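Local coordinates for VAO-type flavoprotein oxidase VAO615 (Myceliophthora thermophila, PDB 6F72), which binds FAD through two covalent links and is probably an oxidase whose reduced flavin reacts rapidly with molecular oxygen, although no substrate has been identified, at residues W84-I89 against N406-P411; V151-G156 against S170-N175; T155-L160 against C222-I227. One frame throughout, in Å; residues are numbered along the deposited sequence.

Overall arrangement
Contacts 2 and 3 lie in the FAD-binding PCMH-type region and share T155 and G156. Contact 2 joins parallel strands 150-153 and 169-172; in contact 3 the loop after the first of these meets the turn preceding helix 227-233. Contact 1 brackets both along the chain, pairing a loop before helix 89-92 with one leading into strand 412-419. About 10 Å separates the centres of contacts 1 and 3, about 11 Å those of contacts 2 and 3, and about 18 Å those of contacts 1 and 2. All three touch FAD: contact 2 serves the adenosine and diphosphate, contact 3 the diphosphate and covalent flavin links, and contact 1 the flavin methyl groups.

Contact 1: W84-I89 against N406-P411; sequences WDISTI and NAAYFP. With FAD (flavin-adenine dinucleotide), chain E.
D85 and S87 are tied to Y409 and A407 by backbone hydrogen bonds, which form an isolated beta bridge pairing I86 with A408. Y409 N donates to D85 O (2.9 Å), and S87 N donates to A407 O over 2.8 Å. A407 O has a second donor. With OG beside its own backbone N (chi1 -54°), the S87 hydroxyl reaches A407 O at 3.0 Å, and the two donors come from opposite faces of that carbonyl. Serine suits the place because its short side chain brings a hydroxyl back to the oxygen already held by its backbone. A water extends the link, donating to S87 O and accepting from A407 N.

Apolar packing is lighter: I86 CD1 rests 4.4 Å from A408 CB. Separately, I86 CG2 makes a van der Waals contact with the amide oxygen OD1 of N406. The polar ends of D85 and Y409 are engaged elsewhere, the carboxylate by W484 and Q101, the phenol by H157 O.

S87, A407 and Y409 border the dimethyl end of the flavin. A407 CB is 3.7 Å from FAD C7M. Y409 CE2 comes to 3.5 Å from FAD C8M, and S87 OG sits at the edge of the Y409 ring. Because S87 OG gives its proton to A407 O, the residue grips that carbonyl twice, which fixes the direction of the hydroxyl beside the flavin.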
# COMPACT_ATOMS: atom_id res chain seq x y z
N TRP A 84 10.56 14.39 -6.88
CA TRP A 84 9.18 14.58 -6.39
C TRP A 84 8.23 13.43 -6.72
O TRP A 84 7.32 13.10 -5.93
CB TRP A 84 8.61 15.89 -6.92
CG TRP A 84 7.34 16.28 -6.24
CD1 TRP A 84 6.07 16.09 -6.70
CD2 TRP A 84 7.21 16.91 -4.96
NE1 TRP A 84 5.16 16.58 -5.80
CE2 TRP A 84 5.83 17.09 -4.72
CE3 TRP A 84 8.14 17.36 -4.00
CZ2 TRP A 84 5.34 17.71 -3.56
CZ3 TRP A 84 7.65 17.96 -2.83
CH2 TRP A 84 6.26 18.13 -2.62
N ASP A 85 8.44 12.83 -7.89
CA ASP A 85 7.62 11.70 -8.35
C ASP A 85 8.19 10.32 -7.95
O ASP A 85 7.81 9.28 -8.50
CB ASP A 85 7.39 11.80 -9.87
CG ASP A 85 6.65 13.06 -10.27
OD1 ASP A 85 5.90 13.65 -9.45
OD2 ASP A 85 6.81 13.47 -11.43
N ILE A 86 9.09 10.32 -6.96
CA ILE A 86 9.68 9.10 -6.37
C ILE A 86 9.20 8.99 -4.91
O ILE A 86 8.92 10.01 -4.26
CB ILE A 86 11.25 9.12 -6.49
CG1 ILE A 86 11.72 9.36 -7.95
CG2 ILE A 86 11.92 7.90 -5.84
CD1 ILE A 86 11.32 8.32 -9.00
N SER A 87 9.04 7.76 -4.42
CA SER A 87 8.80 7.51 -2.99
C SER A 87 10.14 7.68 -2.27
O SER A 87 11.01 6.81 -2.32
CB SER A 87 8.20 6.12 -2.74
OG SER A 87 7.02 5.94 -3.51
N THR A 88 10.31 8.84 -1.65
CA THR A 88 11.56 9.19 -0.97
C THR A 88 11.31 9.39 0.51
O THR A 88 10.21 9.78 0.93
CB THR A 88 12.15 10.51 -1.49
OG1 THR A 88 11.21 11.56 -1.26
CG2 THR A 88 12.51 10.41 -2.97
N ILE A 89 12.36 9.17 1.29
CA ILE A 89 12.31 9.33 2.74
C ILE A 89 12.03 10.80 3.10
O ILE A 89 11.32 11.09 4.06
CB ILE A 89 13.56 8.72 3.43
CG1 ILE A 89 13.37 8.58 4.95
CG2 ILE A 89 14.83 9.50 3.10
CD1 ILE A 89 12.41 7.48 5.37
N ASN A 406 13.91 3.02 -4.91
CA ASN A 406 13.76 4.08 -5.91
C ASN A 406 12.39 3.97 -6.58
O ASN A 406 12.26 4.15 -7.80
CB ASN A 406 14.91 3.99 -6.93
CG ASN A 406 14.92 5.15 -7.90
OD1 ASN A 406 15.01 6.32 -7.49
ND2 ASN A 406 14.84 4.84 -9.19
N ALA A 407 11.37 3.70 -5.78
CA ALA A 407 10.06 3.32 -6.30
C ALA A 407 9.23 4.54 -6.73
O ALA A 407 8.79 5.33 -5.88
CB ALA A 407 9.30 2.47 -5.29
N ALA A 408 9.06 4.66 -8.05
CA ALA A 408 8.22 5.68 -8.68
C ALA A 408 6.82 5.68 -8.09
O ALA A 408 6.30 4.62 -7.71
CB ALA A 408 8.16 5.47 -10.18
N TYR A 409 6.24 6.87 -7.95
CA TYR A 409 4.89 6.98 -7.47
C TYR A 409 3.96 7.31 -8.61
O TYR A 409 4.00 8.41 -9.18
CB TYR A 409 4.73 8.03 -6.37
CG TYR A 409 3.42 7.87 -5.64
CD1 TYR A 409 2.22 8.39 -6.18
CD2 TYR A 409 3.36 7.17 -4.42
CE1 TYR A 409 1.01 8.22 -5.52
CE2 TYR A 409 2.16 7.00 -3.75
CZ TYR A 409 0.99 7.52 -4.30
OH TYR A 409 -0.19 7.33 -3.62
N PHE A 410 3.11 6.33 -8.95
CA PHE A 410 2.07 6.50 -9.95
C PHE A 410 0.73 6.64 -9.24
O PHE A 410 0.27 5.70 -8.61
CB PHE A 410 2.03 5.31 -10.89
CG PHE A 410 3.35 4.96 -11.53
CD1 PHE A 410 4.00 5.85 -12.39
CD2 PHE A 410 3.92 3.69 -11.32
CE1 PHE A 410 5.20 5.50 -13.01
CE2 PHE A 410 5.12 3.34 -11.94
CZ PHE A 410 5.76 4.25 -12.79
N PRO A 411 0.10 7.83 -9.31
CA PRO A 411 -1.13 8.16 -8.55
C PRO A 411 -2.44 7.59 -9.10
O PRO A 411 -3.52 7.82 -8.52
CB PRO A 411 -1.17 9.68 -8.63
CG PRO A 411 -0.51 9.99 -9.94
CD PRO A 411 0.59 8.99 -10.08
PA FAD E . -0.57 5.64 4.62
O1A FAD E . -1.10 6.41 3.44
O2A FAD E . 0.11 6.44 5.70
O5B FAD E . -1.78 4.79 5.25
C5B FAD E . -2.71 4.09 4.43
C4B FAD E . -4.05 3.90 5.15
O4B FAD E . -3.84 3.22 6.39
C3B FAD E . -4.77 5.19 5.49
O3B FAD E . -6.17 4.93 5.35
C2B FAD E . -4.44 5.44 6.96
O2B FAD E . -5.49 6.14 7.62
C1B FAD E . -4.29 4.02 7.49
N9A FAD E . -3.30 3.88 8.58
C8A FAD E . -1.96 3.84 8.43
N7A FAD E . -1.34 3.65 9.62
C5A FAD E . -2.30 3.56 10.56
C6A FAD E . -2.33 3.35 12.02
N6A FAD E . -1.18 3.23 12.71
N1A FAD E . -3.54 3.31 12.63
C2A FAD E . -4.70 3.44 11.95
N3A FAD E . -4.74 3.62 10.61
C4A FAD E . -3.59 3.69 9.87
N1 FAD E . 1.29 -2.86 -1.35
C2 FAD E . 1.53 -4.19 -1.46
O2 FAD E . 0.68 -5.01 -1.02
N3 FAD E . 2.66 -4.67 -2.03
C4 FAD E . 3.62 -3.88 -2.54
O4 FAD E . 4.65 -4.36 -3.07
C4X FAD E . 3.43 -2.42 -2.45
N5 FAD E . 4.35 -1.55 -2.93
C5X FAD E . 4.17 -0.20 -2.85
C6 FAD E . 5.15 0.69 -3.35
C7 FAD E . 4.94 2.08 -3.24
C7M FAD E . 6.00 3.01 -3.80
C8 FAD E . 3.69 2.61 -2.59
C8M FAD E . 3.41 4.09 -2.35
C9 FAD E . 2.74 1.72 -2.11
C9A FAD E . 2.93 0.34 -2.21
N10 FAD E . 1.96 -0.55 -1.69
C10 FAD E . 2.18 -1.94 -1.81
C1' FAD E . 0.72 -0.04 -1.11
C2' FAD E . 0.55 -0.06 0.38
O2' FAD E . 0.30 -1.41 0.76
C3' FAD E . -0.67 0.81 0.66
O3' FAD E . -0.56 2.08 -0.02
C4' FAD E . -0.86 1.04 2.15
O4' FAD E . -2.13 1.65 2.38
C5' FAD E . 0.29 1.85 2.75
O5' FAD E . 0.05 2.14 4.12
P FAD E . 0.96 3.24 4.86
O1P FAD E . 2.40 2.95 4.57
O2P FAD E . 0.43 3.30 6.28
O3P FAD E . 0.52 4.59 4.09
O HOH W 1 11.30 4.10 -2.82

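Contact 2: V151-G156 against S170-N175; sequences VIKNTG and SLWMHN. With FAD (flavin-adenine dinucleotide), chain E.
K153 and W172 run side by side, pointing the same way, with the lysine bent near its tip: a chi3 of 86° brings CE to 3.5 Å from W172 CD1. K153 CE thus meets the CD1-NE1 side of the indole, while NZ, next to NE1, bonds to D97 O and A94 O. A water in the plane of the indole accepts from W172 NE1 and K153 NZ and donates to N154 O, satisfying three buried polar groups. S170 OG, on the same face of the sheet, touches both V151 CG1 (3.7 Å) and K153 CB.

On the other face I152 and L171 lean across each other, CG1 to CD1 4.1 Å, and just past the strand end M173 CG meets I152 CG2 at 3.9 Å. The branched isoleucine also offers CG2 to the adenine of FAD, 3.5 Å from N3A. Between the two faces runs the parallel pairing of a small mixed sheet in the PCMH-type FAD-binding region: L171 N bonds to V151 O, K153 N to L171 O and M173 N to K153 O.

Beyond the strand the chain turns to the cofactor. The backbone N atoms of N154, T155 and G156 all donate to FAD O2A, the first at 2.8 Å, and G156 readily takes the positive phi of 75° that the turn needs here. N154, its CG anti to the backbone N (chi1 173°), sends ND2 to FAD O2P at 3.1 Å, while H174 CB closes on N154 O at 3.2 Å and H174 NE2 bonds to N93 OD1.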
# COMPACT_ATOMS: atom_id res chain seq x y z
N VAL A 151 -7.90 12.39 10.71
CA VAL A 151 -7.23 11.69 9.64
C VAL A 151 -6.11 10.91 10.30
O VAL A 151 -5.59 11.34 11.33
CB VAL A 151 -6.72 12.69 8.56
CG1 VAL A 151 -5.38 12.28 7.95
CG2 VAL A 151 -7.76 12.88 7.47
N ILE A 152 -5.75 9.78 9.71
CA ILE A 152 -4.60 9.03 10.18
C ILE A 152 -3.57 8.91 9.07
O ILE A 152 -3.88 8.41 7.99
CB ILE A 152 -5.01 7.63 10.76
CG1 ILE A 152 -6.09 7.78 11.84
CG2 ILE A 152 -3.78 6.91 11.32
CD1 ILE A 152 -6.83 6.49 12.20
N LYS A 153 -2.35 9.34 9.35
CA LYS A 153 -1.29 9.26 8.34
C LYS A 153 -0.04 8.65 8.92
O LYS A 153 0.44 9.06 9.97
CB LYS A 153 -0.97 10.65 7.71
CG LYS A 153 -0.02 10.51 6.52
CD LYS A 153 0.64 11.78 6.03
CE LYS A 153 1.92 12.07 6.80
NZ LYS A 153 2.94 12.74 5.96
N ASN A 154 0.51 7.70 8.18
CA ASN A 154 1.71 7.00 8.57
C ASN A 154 2.87 7.43 7.68
O ASN A 154 3.80 8.09 8.16
CB ASN A 154 1.45 5.48 8.57
CG ASN A 154 2.71 4.67 8.81
OD1 ASN A 154 3.67 5.14 9.42
ND2 ASN A 154 2.70 3.43 8.34
N THR A 155 2.81 7.06 6.40
CA THR A 155 3.84 7.35 5.40
C THR A 155 3.33 8.31 4.28
O THR A 155 4.13 8.93 3.57
CB THR A 155 4.36 6.06 4.69
OG1 THR A 155 3.28 5.44 3.96
CG2 THR A 155 4.93 5.05 5.68
N GLY A 156 2.00 8.39 4.14
CA GLY A 156 1.35 9.09 3.03
C GLY A 156 1.38 8.39 1.67
O GLY A 156 1.12 9.03 0.63
N SER A 170 -4.74 15.46 11.91
CA SER A 170 -4.14 14.19 11.49
C SER A 170 -3.33 13.55 12.61
O SER A 170 -2.52 14.21 13.27
CB SER A 170 -3.25 14.38 10.25
OG SER A 170 -2.46 13.23 9.99
N LEU A 171 -3.56 12.25 12.82
CA LEU A 171 -2.76 11.47 13.75
C LEU A 171 -1.60 10.93 12.96
O LEU A 171 -1.75 10.03 12.12
CB LEU A 171 -3.58 10.36 14.41
CG LEU A 171 -4.86 10.84 15.09
CD1 LEU A 171 -5.76 9.69 15.48
CD2 LEU A 171 -4.53 11.73 16.29
N TRP A 172 -0.44 11.52 13.20
CA TRP A 172 0.74 11.22 12.42
C TRP A 172 1.56 10.21 13.18
O TRP A 172 2.13 10.52 14.21
CB TRP A 172 1.53 12.51 12.13
CG TRP A 172 2.74 12.36 11.25
CD1 TRP A 172 2.83 11.61 10.12
CD2 TRP A 172 4.00 13.03 11.39
NE1 TRP A 172 4.08 11.74 9.56
CE2 TRP A 172 4.82 12.61 10.31
CE3 TRP A 172 4.53 13.94 12.33
CZ2 TRP A 172 6.14 13.06 10.14
CZ3 TRP A 172 5.85 14.39 12.15
CH2 TRP A 172 6.64 13.94 11.06
N MET A 173 1.61 8.99 12.63
CA MET A 173 2.13 7.80 13.31
C MET A 173 3.55 7.46 12.92
O MET A 173 4.14 6.52 13.48
CB MET A 173 1.24 6.57 12.96
CG MET A 173 -0.25 6.83 13.05
SD MET A 173 -0.76 7.55 14.63
CE MET A 173 -0.56 6.12 15.67
N HIS A 174 4.09 8.23 11.97
CA HIS A 174 5.41 8.01 11.35
C HIS A 174 6.58 7.78 12.29
O HIS A 174 7.51 7.03 11.96
CB HIS A 174 5.73 9.21 10.42
CG HIS A 174 7.09 9.16 9.80
ND1 HIS A 174 7.52 8.11 9.02
CD2 HIS A 174 8.10 10.06 9.81
CE1 HIS A 174 8.75 8.35 8.60
NE2 HIS A 174 9.12 9.54 9.06
N ASN A 175 6.53 8.41 13.46
CA ASN A 175 7.67 8.43 14.37
C ASN A 175 7.61 7.36 15.47
O ASN A 175 8.47 7.33 16.33
CB ASN A 175 7.82 9.80 14.99
CG ASN A 175 8.04 10.87 13.96
OD1 ASN A 175 9.02 10.83 13.22
ND2 ASN A 175 7.11 11.82 13.89
PA FAD E . -0.57 5.64 4.62
O1A FAD E . -1.10 6.41 3.44
O2A FAD E . 0.11 6.44 5.70
O5B FAD E . -1.78 4.79 5.25
C5B FAD E . -2.71 4.09 4.43
C4B FAD E . -4.05 3.90 5.15
O4B FAD E . -3.84 3.22 6.39
C3B FAD E . -4.77 5.19 5.49
O3B FAD E . -6.17 4.93 5.35
C2B FAD E . -4.44 5.44 6.96
O2B FAD E . -5.49 6.14 7.62
C1B FAD E . -4.29 4.02 7.49
N9A FAD E . -3.30 3.88 8.58
C8A FAD E . -1.96 3.84 8.43
N7A FAD E . -1.34 3.65 9.62
C5A FAD E . -2.30 3.56 10.56
C6A FAD E . -2.33 3.35 12.02
N6A FAD E . -1.18 3.23 12.71
N1A FAD E . -3.54 3.31 12.63
C2A FAD E . -4.70 3.44 11.95
N3A FAD E . -4.74 3.62 10.61
C4A FAD E . -3.59 3.69 9.87
N1 FAD E . 1.29 -2.86 -1.35
C2 FAD E . 1.53 -4.19 -1.46
O2 FAD E . 0.68 -5.01 -1.02
N3 FAD E . 2.66 -4.67 -2.03
C4 FAD E . 3.62 -3.88 -2.54
O4 FAD E . 4.65 -4.36 -3.07
C4X FAD E . 3.43 -2.42 -2.45
N5 FAD E . 4.35 -1.55 -2.93
C5X FAD E . 4.17 -0.20 -2.85
C6 FAD E . 5.15 0.69 -3.35
C7 FAD E . 4.94 2.08 -3.24
C7M FAD E . 6.00 3.01 -3.80
C8 FAD E . 3.69 2.61 -2.59
C8M FAD E . 3.41 4.09 -2.35
C9 FAD E . 2.74 1.72 -2.11
C9A FAD E . 2.93 0.34 -2.21
N10 FAD E . 1.96 -0.55 -1.69
C10 FAD E . 2.18 -1.94 -1.81
C1' FAD E . 0.72 -0.04 -1.11
C2' FAD E . 0.55 -0.06 0.38
O2' FAD E . 0.30 -1.41 0.76
C3' FAD E . -0.67 0.81 0.66
O3' FAD E . -0.56 2.08 -0.02
C4' FAD E . -0.86 1.04 2.15
O4' FAD E . -2.13 1.65 2.38
C5' FAD E . 0.29 1.85 2.75
O5' FAD E . 0.05 2.14 4.12
P FAD E . 0.96 3.24 4.86
O1P FAD E . 2.40 2.95 4.57
O2P FAD E . 0.43 3.30 6.28
O3P FAD E . 0.52 4.59 4.09
O HOH W 2 4.65 10.49 6.88
O HOH W 3 6.18 5.67 8.78

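Contact 3: T155-L160 against C222-I227; sequences TGHDYL and CPTVGI. With FAD (flavin-adenine dinucleotide), chain E.
T155 and G226 mark the nearest approach of the two backbones, CA to CA 6.0 Å, where an irregular loop meets a type I beta turn running from C222 to V225 and closed by a bond from V225 N to C222 O. The H157 imidazole carries most of the side-chain contact. Its NE2 donates to T224 OG1 at 2.8 Å in a nearly straight bond (176° at the hydrogen), with the oxygen in the ring plane; the two side chains cross at about a right angle. T224 directs OG1 there by setting it between the backbone N and the carbonyl carbon (chi1 65°). Over one face of the imidazole lies V225 CG2, 3.7 Å from the ring centroid and 10° off the normal, a CH-pi contact. The same methyl packs 3.5 Å from FAD C9A, and a branched valine suits the corner where the imidazole meets the flavin.

Both segments are joined to the flavin by covalent bonds: H157 ND1 to FAD C8M (1.4 Å) and C222 SG to FAD C6, the bicovalent histidyl-cysteinyl linkage. Toward the diphosphate, T155 CG2 packs 3.4 Å from G226 N, which donates to FAD O1P at 2.7 Å. Lacking a side chain, glycine lets the phosphate come this close. T155 OG1 lies within hydrogen-bonding reach of O1P and O3P and accepts from H157 N in an ST turn. D158 N bonds to FAD O1A, and OD2 of that residue accepts from L160 N in an Asx turn.

With ND1 spent on the carbon link and NE2 on T224, both imidazole nitrogens are committed, and the covalent link and the in-plane bond together hold the ring in one orientation against the flavin.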
# COMPACT_ATOMS: atom_id res chain seq x y z
N THR A 155 2.81 7.06 6.40
CA THR A 155 3.84 7.35 5.40
C THR A 155 3.33 8.31 4.28
O THR A 155 4.13 8.93 3.57
CB THR A 155 4.36 6.06 4.69
OG1 THR A 155 3.28 5.44 3.96
CG2 THR A 155 4.93 5.05 5.68
N GLY A 156 2.00 8.39 4.14
CA GLY A 156 1.35 9.09 3.03
C GLY A 156 1.38 8.39 1.67
O GLY A 156 1.12 9.03 0.63
N HIS A 157 1.67 7.08 1.66
CA HIS A 157 1.70 6.29 0.44
C HIS A 157 0.35 6.07 -0.20
O HIS A 157 0.32 5.68 -1.36
CB HIS A 157 2.28 4.92 0.70
CG HIS A 157 3.66 4.73 0.18
ND1 HIS A 157 3.93 4.39 -1.14
CD2 HIS A 157 4.85 4.78 0.83
CE1 HIS A 157 5.25 4.28 -1.26
NE2 HIS A 157 5.82 4.49 -0.09
N ASP A 158 -0.75 6.32 0.51
CA ASP A 158 -2.07 5.85 0.05
C ASP A 158 -2.51 6.34 -1.32
O ASP A 158 -2.69 7.54 -1.52
CB ASP A 158 -3.20 6.09 1.04
CG ASP A 158 -4.41 5.19 0.75
OD1 ASP A 158 -4.38 3.99 1.12
OD2 ASP A 158 -5.36 5.70 0.12
N TYR A 159 -2.74 5.38 -2.22
CA TYR A 159 -3.15 5.69 -3.59
C TYR A 159 -4.54 6.30 -3.68
O TYR A 159 -4.86 6.92 -4.68
CB TYR A 159 -3.03 4.45 -4.50
CG TYR A 159 -1.62 3.99 -4.74
CD1 TYR A 159 -0.71 4.78 -5.44
CD2 TYR A 159 -1.18 2.75 -4.27
CE1 TYR A 159 0.60 4.36 -5.66
CE2 TYR A 159 0.13 2.32 -4.48
CZ TYR A 159 1.02 3.13 -5.18
OH TYR A 159 2.31 2.71 -5.41
N LEU A 160 -5.34 6.14 -2.64
CA LEU A 160 -6.74 6.56 -2.65
C LEU A 160 -6.96 7.81 -1.81
O LEU A 160 -8.10 8.24 -1.60
CB LEU A 160 -7.68 5.40 -2.22
CG LEU A 160 -7.76 4.04 -2.98
CD1 LEU A 160 -6.64 3.06 -2.66
CD2 LEU A 160 -9.10 3.35 -2.73
N CYS A 222 8.13 -2.07 -2.01
CA CYS A 222 8.48 -0.67 -1.95
C CYS A 222 9.00 -0.39 -0.51
O CYS A 222 8.22 -0.43 0.44
CB CYS A 222 7.27 0.20 -2.32
SG CYS A 222 6.48 -0.02 -3.97
N PRO A 223 10.33 -0.14 -0.35
CA PRO A 223 10.94 -0.11 1.00
C PRO A 223 10.38 0.92 1.98
O PRO A 223 10.39 0.68 3.19
CB PRO A 223 12.42 0.14 0.73
CG PRO A 223 12.63 -0.25 -0.69
CD PRO A 223 11.35 0.08 -1.40
N THR A 224 9.90 2.05 1.46
CA THR A 224 9.39 3.16 2.27
C THR A 224 7.96 2.94 2.79
O THR A 224 7.45 3.71 3.60
CB THR A 224 9.45 4.52 1.50
OG1 THR A 224 8.57 4.48 0.36
CG2 THR A 224 10.89 4.85 1.07
N VAL A 225 7.30 1.88 2.30
CA VAL A 225 5.93 1.53 2.72
C VAL A 225 5.85 1.18 4.21
O VAL A 225 6.72 0.48 4.72
CB VAL A 225 5.36 0.40 1.83
CG1 VAL A 225 4.11 -0.22 2.44
CG2 VAL A 225 5.07 0.97 0.45
N GLY A 226 4.82 1.70 4.89
CA GLY A 226 4.63 1.44 6.31
C GLY A 226 4.04 0.06 6.58
O GLY A 226 2.83 -0.15 6.36
N ILE A 227 4.88 -0.86 7.07
CA ILE A 227 4.52 -2.27 7.29
C ILE A 227 3.37 -2.48 8.28
O ILE A 227 2.57 -3.38 8.09
CB ILE A 227 5.77 -3.15 7.62
CG1 ILE A 227 5.46 -4.63 7.38
CG2 ILE A 227 6.33 -2.87 9.02
CD1 ILE A 227 6.68 -5.54 7.49
PA FAD E . -0.57 5.64 4.62
O1A FAD E . -1.10 6.41 3.44
O2A FAD E . 0.11 6.44 5.70
O5B FAD E . -1.78 4.79 5.25
C5B FAD E . -2.71 4.09 4.43
C4B FAD E . -4.05 3.90 5.15
O4B FAD E . -3.84 3.22 6.39
C3B FAD E . -4.77 5.19 5.49
O3B FAD E . -6.17 4.93 5.35
C2B FAD E . -4.44 5.44 6.96
O2B FAD E . -5.49 6.14 7.62
C1B FAD E . -4.29 4.02 7.49
N9A FAD E . -3.30 3.88 8.58
C8A FAD E . -1.96 3.84 8.43
N7A FAD E . -1.34 3.65 9.62
C5A FAD E . -2.30 3.56 10.56
C6A FAD E . -2.33 3.35 12.02
N6A FAD E . -1.18 3.23 12.71
N1A FAD E . -3.54 3.31 12.63
C2A FAD E . -4.70 3.44 11.95
N3A FAD E . -4.74 3.62 10.61
C4A FAD E . -3.59 3.69 9.87
N1 FAD E . 1.29 -2.86 -1.35
C2 FAD E . 1.53 -4.19 -1.46
O2 FAD E . 0.68 -5.01 -1.02
N3 FAD E . 2.66 -4.67 -2.03
C4 FAD E . 3.62 -3.88 -2.54
O4 FAD E . 4.65 -4.36 -3.07
C4X FAD E . 3.43 -2.42 -2.45
N5 FAD E . 4.35 -1.55 -2.93
C5X FAD E . 4.17 -0.20 -2.85
C6 FAD E . 5.15 0.69 -3.35
C7 FAD E . 4.94 2.08 -3.24
C7M FAD E . 6.00 3.01 -3.80
C8 FAD E . 3.69 2.61 -2.59
C8M FAD E . 3.41 4.09 -2.35
C9 FAD E . 2.74 1.72 -2.11
C9A FAD E . 2.93 0.34 -2.21
N10 FAD E . 1.96 -0.55 -1.69
C10 FAD E . 2.18 -1.94 -1.81
C1' FAD E . 0.72 -0.04 -1.11
C2' FAD E . 0.55 -0.06 0.38
O2' FAD E . 0.30 -1.41 0.76
C3' FAD E . -0.67 0.81 0.66
O3' FAD E . -0.56 2.08 -0.02
C4' FAD E . -0.86 1.04 2.15
O4' FAD E . -2.13 1.65 2.38
C5' FAD E . 0.29 1.85 2.75
O5' FAD E . 0.05 2.14 4.12
P FAD E . 0.96 3.24 4.86
O1P FAD E . 2.40 2.95 4.57
O2P FAD E . 0.43 3.30 6.28
O3P FAD E . 0.52 4.59 4.09